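Long-range contacts in nicastrin (Dictyostelium purpureum, PDB 4R12), which probably serves as an essential subunit of gamma-secretase, the complex that cleaves membrane proteins such as Notch receptors within the membrane: residues S199-F204 / S540-L545; T243-I248 / R507-I512. All coordinates share one frame; numbering follows the deposited sequence.

Contact 1 of 2, residues S199-F204 / S540-L545; sequences SIWSSF and SSNTHL
Trp201 and His544 form an antiparallel hydrogen-bonded pair between strands 199-203 and 542-545, with Trp201 N 3.0 Å from His544 O and His544 N 2.9 Å from Trp201 O. Their side chains share one face of the sheet; Trp201 CG stands between the backbone N and the carbonyl carbon (chi1 64°), which starts the indole off toward His544. His544 CD2 lies over one face of the indole, toward the rim and 3.3 Å from Trp201 CZ2; with the planes at 39° the pair is oblique. His544 CB adds a CH-pi contact, 4.0 Å from the Trp201 five-membered ring centroid. Asn542 OD1 accepts from His544 NE2 at 2.6 Å, in the imidazole plane, while ND1 bonds to Asp307, fixing the ring's rotation. A water joins Trp201 NE1 to Leu545 O. An alanine at Trp201 would probably leave the imidazole without its aromatic cover and this water without its donor. The other face carries Ser202 OG and Thr543 OG1, hydrogen-bonded at 2.8 Å and both linked to Thr513, and Ile200 CG1, 3.8 Å from Leu545 CD2. ND1 facing the Asp307 carboxylate while NE2 donates would be expected to favour the doubly protonated, cationic imidazole.

Contact 2 of 2, residues T243-I248 / R507-I512; sequences TLLSVI and RLLYSI
Leu245 meets two leucines of helix 507-512 with its two methyl branches: CD1 comes 4.1 Å from Leu508 CD2, and CD2 comes 4.1 Å from Leu509 CD1. The branches therefore spread over neighbouring residues of the facing helix, the side chain crossing Leu508 obliquely and Leu509 at about a right angle. Ile248, one turn further along, points toward the other helix and also uses two ends. Its CD1 touches Leu509 CD1 at 3.6 Å, the shortest approach between the segments, so that this one methyl of Leu509 is shared by Leu245 and Ile248. Its CG2 meets Ile512 CG2 at 3.8 Å; with CG1 anti to the carbonyl carbon in both (chi1 -68° in Ile248), the CG2 branches are the ones that meet. Ile512 in turn sends CD1 toward the backbone of the first helix, 4.2 Å from Leu245 O. No hydrogen bond crosses the interface, which is held by aliphatic packing alone. The segment axes run in nearly the same direction, 20° apart, and approach to 10.5 Å, a separation bridged by these branched side chains. Strand 262-268 lies under both helices: Phe267 touches Leu245 and Leu509, and Phe265 touches Ile248. Helix 452-463 packs against the pair as well, through Leu458 on Leu245 and Phe454 on Ile512, so helices 234-252 and 500-512 sit side by side on the large-lobe sheet with a third helix against them.

How the contacts relate
Both contacts are largely buried, and their centres lie about 10 Å apart. Contact 1 is an antiparallel strand pairing within a sheet, rich in backbone bonds, hydroxyls and an aromatic pair, with waters at its polar atoms; contact 2 joins two helices through aliphatic groups and has no polar link across it. They meet where helix 500-512 lies on the sheet: Ser202 CB is 3.7 Å from Leu509 CD2, and Ser541 OG hydrogen-bonds to Tyr510 O. Phe204 of segment 199-204 packs on Ile248. Strand 262-268 serves both, pairing with 192-203 and touching both helices through Phe265 and Phe267. Each contact brings a segment from beyond residue 500 against an earlier element.

Contact 1 of 2, residues S199-F204 / S540-L545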
ATOM      1  N   SER A 199      -2.146 -10.920  -1.765  1.00 23.52           N
ATOM      2  CA  SER A 199      -1.291 -10.919  -0.577  1.00 24.28           C
ATOM      3  C   SER A 199      -0.239 -11.994  -0.754  1.00 22.59           C
ATOM      4  O   SER A 199      -0.353 -12.822  -1.655  1.00 24.64           O
ATOM      5  CB  SER A 199      -2.098 -11.174   0.699  1.00 26.03           C
ATOM      6  OG  SER A 199      -3.176 -10.256   0.840  1.00 23.62           O
ATOM      7  N   ILE A 200       0.787 -11.992   0.102  1.00 24.36           N
ATOM      8  CA  ILE A 200       1.830 -13.015   0.046  1.00 23.02           C
ATOM      9  C   ILE A 200       2.181 -13.492   1.453  1.00 23.81           C
ATOM     10  O   ILE A 200       2.368 -12.675   2.364  1.00 23.97           O
ATOM     11  CB  ILE A 200       3.139 -12.514  -0.631  1.00 22.26           C
ATOM     12  CG1 ILE A 200       2.871 -11.728  -1.919  1.00 24.46           C
ATOM     13  CG2 ILE A 200       4.075 -13.688  -0.971  1.00 22.52           C
ATOM     14  CD1 ILE A 200       2.878 -10.209  -1.733  1.00 25.73           C
ATOM     15  N   TRP A 201       2.249 -14.810   1.643  1.00 22.01           N
ATOM     16  CA  TRP A 201       2.715 -15.337   2.928  1.00 24.92           C
ATOM     17  C   TRP A 201       3.816 -16.365   2.727  1.00 24.96           C
ATOM     18  O   TRP A 201       3.992 -16.921   1.630  1.00 25.94           O
ATOM     19  CB  TRP A 201       1.554 -15.937   3.749  1.00 24.62           C
ATOM     20  CG  TRP A 201       0.877 -17.130   3.141  1.00 25.70           C
ATOM     21  CD1 TRP A 201      -0.168 -17.120   2.262  1.00 27.62           C
ATOM     22  CD2 TRP A 201       1.173 -18.509   3.393  1.00 28.88           C
ATOM     23  NE1 TRP A 201      -0.529 -18.405   1.936  1.00 29.88           N
ATOM     24  CE2 TRP A 201       0.283 -19.275   2.612  1.00 29.40           C
ATOM     25  CE3 TRP A 201       2.125 -19.172   4.177  1.00 30.25           C
ATOM     26  CZ2 TRP A 201       0.309 -20.671   2.603  1.00 31.87           C
ATOM     27  CZ3 TRP A 201       2.146 -20.558   4.164  1.00 30.75           C
ATOM     28  CH2 TRP A 201       1.237 -21.289   3.389  1.00 31.59           C
ATOM     29  N   SER A 202       4.568 -16.619   3.790  1.00 24.30           N
ATOM     30  CA  SER A 202       5.779 -17.412   3.661  1.00 25.72           C
ATOM     31  C   SER A 202       6.184 -18.018   4.982  1.00 27.83           C
ATOM     32  O   SER A 202       5.964 -17.429   6.038  1.00 26.79           O
ATOM     33  CB  SER A 202       6.926 -16.552   3.126  1.00 24.98           C
ATOM     34  OG  SER A 202       8.117 -17.313   2.998  1.00 25.65           O
ATOM     35  N   SER A 203       6.806 -19.192   4.893  1.00 25.45           N
ATOM     36  CA  SER A 203       7.434 -19.851   6.024  1.00 26.81           C
ATOM     37  C   SER A 203       8.773 -20.438   5.564  1.00 28.63           C
ATOM     38  O   SER A 203       8.890 -20.862   4.419  1.00 30.33           O
ATOM     39  CB  SER A 203       6.523 -20.945   6.582  1.00 30.32           C
ATOM     40  OG  SER A 203       7.233 -21.775   7.482  1.00 33.49           O
ATOM     41  N   PHE A 204       9.778 -20.430   6.434  1.00 29.01           N
ATOM     42  CA  PHE A 204      11.046 -21.101   6.139  1.00 29.75           C
ATOM     43  C   PHE A 204      10.896 -22.625   6.114  1.00 31.83           C
ATOM     44  O   PHE A 204      11.719 -23.309   5.498  1.00 33.03           O
ATOM     45  CB  PHE A 204      12.125 -20.722   7.162  1.00 30.14           C
ATOM     46  CG  PHE A 204      12.728 -19.357   6.948  1.00 29.13           C
ATOM     47  CD1 PHE A 204      13.613 -19.122   5.897  1.00 28.55           C
ATOM     48  CD2 PHE A 204      12.434 -18.311   7.818  1.00 28.12           C
ATOM     49  CE1 PHE A 204      14.183 -17.868   5.709  1.00 24.68           C
ATOM     50  CE2 PHE A 204      13.002 -17.047   7.636  1.00 25.77           C
ATOM     51  CZ  PHE A 204      13.881 -16.827   6.587  1.00 25.52           C
ATOM     52  N   SER A 540      12.738 -23.829  -4.792  1.00 28.08           N
ATOM     53  CA  SER A 540      11.636 -24.293  -3.961  1.00 28.96           C
ATOM     54  C   SER A 540      11.527 -23.428  -2.714  1.00 27.86           C
ATOM     55  O   SER A 540      12.513 -23.202  -2.025  1.00 28.75           O
ATOM     56  CB  SER A 540      11.838 -25.756  -3.583  1.00 32.49           C
ATOM     57  OG  SER A 540      11.848 -26.570  -4.742  1.00 33.18           O
ATOM     58  N   SER A 541      10.321 -22.953  -2.444  1.00 28.71           N
ATOM     59  CA  SER A 541      10.044 -22.123  -1.264  1.00 28.68           C
ATOM     60  C   SER A 541       8.587 -22.256  -0.856  1.00 28.16           C
ATOM     61  O   SER A 541       7.702 -22.299  -1.712  1.00 27.28           O
ATOM     62  CB  SER A 541      10.365 -20.651  -1.547  1.00 25.20           C
ATOM     63  OG  SER A 541      10.079 -19.828  -0.425  1.00 25.34           O
ATOM     64  N   ASN A 542       8.344 -22.282   0.451  1.00 28.21           N
ATOM     65  CA  ASN A 542       6.993 -22.321   1.010  1.00 28.29           C
ATOM     66  C   ASN A 542       6.394 -20.914   1.080  1.00 26.66           C
ATOM     67  O   ASN A 542       6.053 -20.410   2.157  1.00 24.96           O
ATOM     68  CB  ASN A 542       7.018 -22.977   2.398  1.00 29.80           C
ATOM     69  CG  ASN A 542       5.662 -23.489   2.831  1.00 32.19           C
ATOM     70  OD1 ASN A 542       4.731 -23.566   2.035  1.00 31.56           O
ATOM     71  ND2 ASN A 542       5.548 -23.848   4.098  1.00 33.34           N
ATOM     72  N   THR A 543       6.271 -20.297  -0.091  1.00 28.30           N
ATOM     73  CA  THR A 543       5.816 -18.914  -0.241  1.00 26.79           C
ATOM     74  C   THR A 543       4.676 -18.884  -1.245  1.00 27.00           C
ATOM     75  O   THR A 543       4.761 -19.526  -2.291  1.00 28.84           O
ATOM     76  CB  THR A 543       6.965 -18.007  -0.724  1.00 25.57           C
ATOM     77  OG1 THR A 543       8.015 -18.018   0.252  1.00 25.74           O
ATOM     78  CG2 THR A 543       6.495 -16.561  -0.960  1.00 24.20           C
ATOM     79  N   HIS A 544       3.614 -18.143  -0.944  1.00 26.07           N
ATOM     80  CA  HIS A 544       2.352 -18.308  -1.666  1.00 27.42           C
ATOM     81  C   HIS A 544       1.577 -17.010  -1.815  1.00 26.86           C
ATOM     82  O   HIS A 544       1.510 -16.201  -0.886  1.00 25.31           O
ATOM     83  CB  HIS A 544       1.479 -19.352  -0.947  1.00 27.66           C
ATOM     84  CG  HIS A 544       2.206 -20.630  -0.662  1.00 29.76           C
ATOM     85  ND1 HIS A 544       2.407 -21.600  -1.619  1.00 32.78           N
ATOM     86  CD2 HIS A 544       2.835 -21.066   0.456  1.00 30.62           C
ATOM     87  CE1 HIS A 544       3.105 -22.595  -1.097  1.00 33.77           C
ATOM     88  NE2 HIS A 544       3.375 -22.295   0.163  1.00 33.33           N
ATOM     89  N   LEU A 545       0.997 -16.820  -2.993  1.00 27.16           N
ATOM     90  CA  LEU A 545       0.047 -15.743  -3.206  1.00 26.68           C
ATOM     91  C   LEU A 545      -1.329 -16.106  -2.657  1.00 27.73           C
ATOM     92  O   LEU A 545      -1.712 -17.276  -2.669  1.00 28.72           O
ATOM     93  CB  LEU A 545      -0.077 -15.434  -4.700  1.00 26.59           C
ATOM     94  CG  LEU A 545       1.192 -14.983  -5.426  1.00 26.52           C
ATOM     95  CD1 LEU A 545       0.969 -15.037  -6.935  1.00 31.95           C
ATOM     96  CD2 LEU A 545       1.562 -13.574  -5.001  1.00 25.25           C
TER
HETATM   97  O   HOH W   1      -2.376 -18.910  -0.226  1.00 31.06           O
HETATM   98  O   HOH W   2      10.449 -21.896   2.505  1.00 28.56           O

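Contact 2 of 2, residues T243-I248 / R507-I512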
ATOM      1  N   THR A 243      11.517  -3.324   6.390  1.00 20.77           N
ATOM      2  CA  THR A 243      11.905  -3.879   7.683  1.00 20.24           C
ATOM      3  C   THR A 243      11.666  -5.376   7.736  1.00 20.31           C
ATOM      4  O   THR A 243      12.587  -6.153   8.016  1.00 20.97           O
ATOM      5  CB  THR A 243      11.121  -3.206   8.835  1.00 19.63           C
ATOM      6  OG1 THR A 243      11.431  -1.808   8.884  1.00 20.70           O
ATOM      7  CG2 THR A 243      11.495  -3.854  10.180  1.00 19.64           C
ATOM      8  N   LEU A 244      10.431  -5.795   7.460  1.00 20.74           N
ATOM      9  CA  LEU A 244      10.097  -7.218   7.594  1.00 21.00           C
ATOM     10  C   LEU A 244      10.830  -8.090   6.570  1.00 21.80           C
ATOM     11  O   LEU A 244      11.293  -9.188   6.904  1.00 22.23           O
ATOM     12  CB  LEU A 244       8.593  -7.433   7.482  1.00 22.04           C
ATOM     13  CG  LEU A 244       8.162  -8.854   7.853  1.00 23.14           C
ATOM     14  CD1 LEU A 244       8.709  -9.228   9.247  1.00 22.07           C
ATOM     15  CD2 LEU A 244       6.632  -8.956   7.831  1.00 23.39           C
ATOM     16  N   LEU A 245      10.964  -7.617   5.334  1.00 20.98           N
ATOM     17  CA  LEU A 245      11.784  -8.363   4.377  1.00 21.18           C
ATOM     18  C   LEU A 245      13.237  -8.461   4.856  1.00 21.35           C
ATOM     19  O   LEU A 245      13.878  -9.502   4.670  1.00 22.86           O
ATOM     20  CB  LEU A 245      11.728  -7.738   2.964  1.00 21.19           C
ATOM     21  CG  LEU A 245      10.377  -7.917   2.254  1.00 21.08           C
ATOM     22  CD1 LEU A 245      10.284  -6.995   1.025  1.00 21.65           C
ATOM     23  CD2 LEU A 245      10.178  -9.379   1.824  1.00 21.53           C
ATOM     24  N   SER A 246      13.750  -7.400   5.478  1.00 21.16           N
ATOM     25  CA  SER A 246      15.139  -7.396   5.945  1.00 22.98           C
ATOM     26  C   SER A 246      15.302  -8.288   7.191  1.00 23.07           C
ATOM     27  O   SER A 246      16.338  -8.938   7.375  1.00 23.48           O
ATOM     28  CB  SER A 246      15.612  -5.968   6.230  1.00 22.66           C
ATOM     29  OG  SER A 246      15.513  -5.173   5.050  1.00 21.56           O
ATOM     30  N   VAL A 247      14.270  -8.330   8.023  1.00 21.04           N
ATOM     31  CA  VAL A 247      14.197  -9.278   9.129  1.00 22.66           C
ATOM     32  C   VAL A 247      14.255 -10.720   8.607  1.00 22.57           C
ATOM     33  O   VAL A 247      15.002 -11.550   9.113  1.00 22.24           O
ATOM     34  CB  VAL A 247      12.900  -9.069   9.954  1.00 22.12           C
ATOM     35  CG1 VAL A 247      12.588 -10.299  10.814  1.00 22.11           C
ATOM     36  CG2 VAL A 247      13.018  -7.816  10.836  1.00 20.25           C
ATOM     37  N   ILE A 248      13.448 -11.004   7.589  1.00 21.64           N
ATOM     38  CA  ILE A 248      13.383 -12.334   6.975  1.00 22.08           C
ATOM     39  C   ILE A 248      14.742 -12.689   6.354  1.00 24.23           C
ATOM     40  O   ILE A 248      15.283 -13.784   6.572  1.00 25.02           O
ATOM     41  CB  ILE A 248      12.250 -12.389   5.926  1.00 22.10           C
ATOM     42  CG1 ILE A 248      10.896 -12.284   6.640  1.00 22.07           C
ATOM     43  CG2 ILE A 248      12.303 -13.682   5.131  1.00 23.99           C
ATOM     44  CD1 ILE A 248       9.727 -12.043   5.740  1.00 21.76           C
ATOM     45  N   ARG A 507       8.387 -12.415  -5.614  1.00 23.25           N
ATOM     46  CA  ARG A 507       9.575 -13.125  -6.101  1.00 25.04           C
ATOM     47  C   ARG A 507      10.766 -12.965  -5.149  1.00 24.69           C
ATOM     48  O   ARG A 507      11.571 -13.895  -4.981  1.00 23.77           O
ATOM     49  CB  ARG A 507       9.949 -12.642  -7.494  1.00 24.72           C
ATOM     50  CG  ARG A 507       8.883 -12.825  -8.574  1.00 26.89           C
ATOM     51  CD  ARG A 507       8.996 -14.144  -9.310  1.00 28.45           C
ATOM     52  NE  ARG A 507      10.279 -14.305  -9.999  1.00 27.71           N
ATOM     53  CZ  ARG A 507      10.659 -15.436 -10.588  1.00 29.52           C
ATOM     54  NH1 ARG A 507       9.851 -16.488 -10.561  1.00 28.72           N
ATOM     55  NH2 ARG A 507      11.843 -15.521 -11.198  1.00 29.28           N
ATOM     56  N   LEU A 508      10.875 -11.801  -4.515  1.00 23.47           N
ATOM     57  CA  LEU A 508      11.947 -11.567  -3.556  1.00 23.42           C
ATOM     58  C   LEU A 508      11.747 -12.399  -2.276  1.00 23.98           C
ATOM     59  O   LEU A 508      12.673 -13.065  -1.814  1.00 24.44           O
ATOM     60  CB  LEU A 508      12.046 -10.070  -3.225  1.00 24.13           C
ATOM     61  CG  LEU A 508      13.112  -9.671  -2.206  1.00 23.75           C
ATOM     62  CD1 LEU A 508      14.529 -10.028  -2.728  1.00 24.47           C
ATOM     63  CD2 LEU A 508      12.997  -8.173  -1.857  1.00 23.22           C
ATOM     64  N   LEU A 509      10.535 -12.378  -1.724  1.00 23.52           N
ATOM     65  CA  LEU A 509      10.215 -13.154  -0.519  1.00 23.61           C
ATOM     66  C   LEU A 509      10.397 -14.650  -0.779  1.00 25.38           C
ATOM     67  O   LEU A 509      10.959 -15.366   0.045  1.00 25.17           O
ATOM     68  CB  LEU A 509       8.776 -12.882  -0.054  1.00 22.12           C
ATOM     69  CG  LEU A 509       8.265 -13.611   1.200  1.00 24.33           C
ATOM     70  CD1 LEU A 509       9.165 -13.319   2.388  1.00 22.32           C
ATOM     71  CD2 LEU A 509       6.835 -13.207   1.529  1.00 22.93           C
ATOM     72  N   TYR A 510       9.888 -15.106  -1.921  1.00 21.45           N
ATOM     73  CA  TYR A 510      10.033 -16.501  -2.335  1.00 22.91           C
ATOM     74  C   TYR A 510      11.516 -16.895  -2.346  1.00 23.82           C
ATOM     75  O   TYR A 510      11.904 -17.929  -1.804  1.00 24.91           O
ATOM     76  CB  TYR A 510       9.404 -16.708  -3.720  1.00 22.68           C
ATOM     77  CG  TYR A 510       9.291 -18.157  -4.165  1.00 25.48           C
ATOM     78  CD1 TYR A 510      10.397 -18.848  -4.670  1.00 26.12           C
ATOM     79  CD2 TYR A 510       8.072 -18.835  -4.087  1.00 26.25           C
ATOM     80  CE1 TYR A 510      10.290 -20.176  -5.072  1.00 27.65           C
ATOM     81  CE2 TYR A 510       7.958 -20.164  -4.486  1.00 28.75           C
ATOM     82  CZ  TYR A 510       9.068 -20.827  -4.980  1.00 28.69           C
ATOM     83  OH  TYR A 510       8.962 -22.142  -5.378  1.00 30.63           O
ATOM     84  N   SER A 511      12.347 -16.049  -2.948  1.00 23.42           N
ATOM     85  CA  SER A 511      13.768 -16.336  -3.062  1.00 25.90           C
ATOM     86  C   SER A 511      14.486 -16.350  -1.707  1.00 24.84           C
ATOM     87  O   SER A 511      15.281 -17.252  -1.436  1.00 26.99           O
ATOM     88  CB  SER A 511      14.435 -15.313  -3.994  1.00 25.52           C
ATOM     89  OG  SER A 511      15.826 -15.546  -4.054  1.00 24.29           O
ATOM     90  N   ILE A 512      14.204 -15.364  -0.852  1.00 25.74           N
ATOM     91  CA  ILE A 512      14.937 -15.252   0.410  1.00 25.72           C
ATOM     92  C   ILE A 512      14.656 -16.448   1.317  1.00 27.21           C
ATOM     93  O   ILE A 512      15.508 -16.884   2.091  1.00 28.66           O
ATOM     94  CB  ILE A 512      14.562 -13.967   1.162  1.00 25.76           C
ATOM     95  CG1 ILE A 512      15.155 -12.752   0.465  1.00 25.51           C
ATOM     96  CG2 ILE A 512      15.076 -14.000   2.598  1.00 28.89           C
ATOM     97  CD1 ILE A 512      14.529 -11.467   1.058  1.00 27.92           C
TER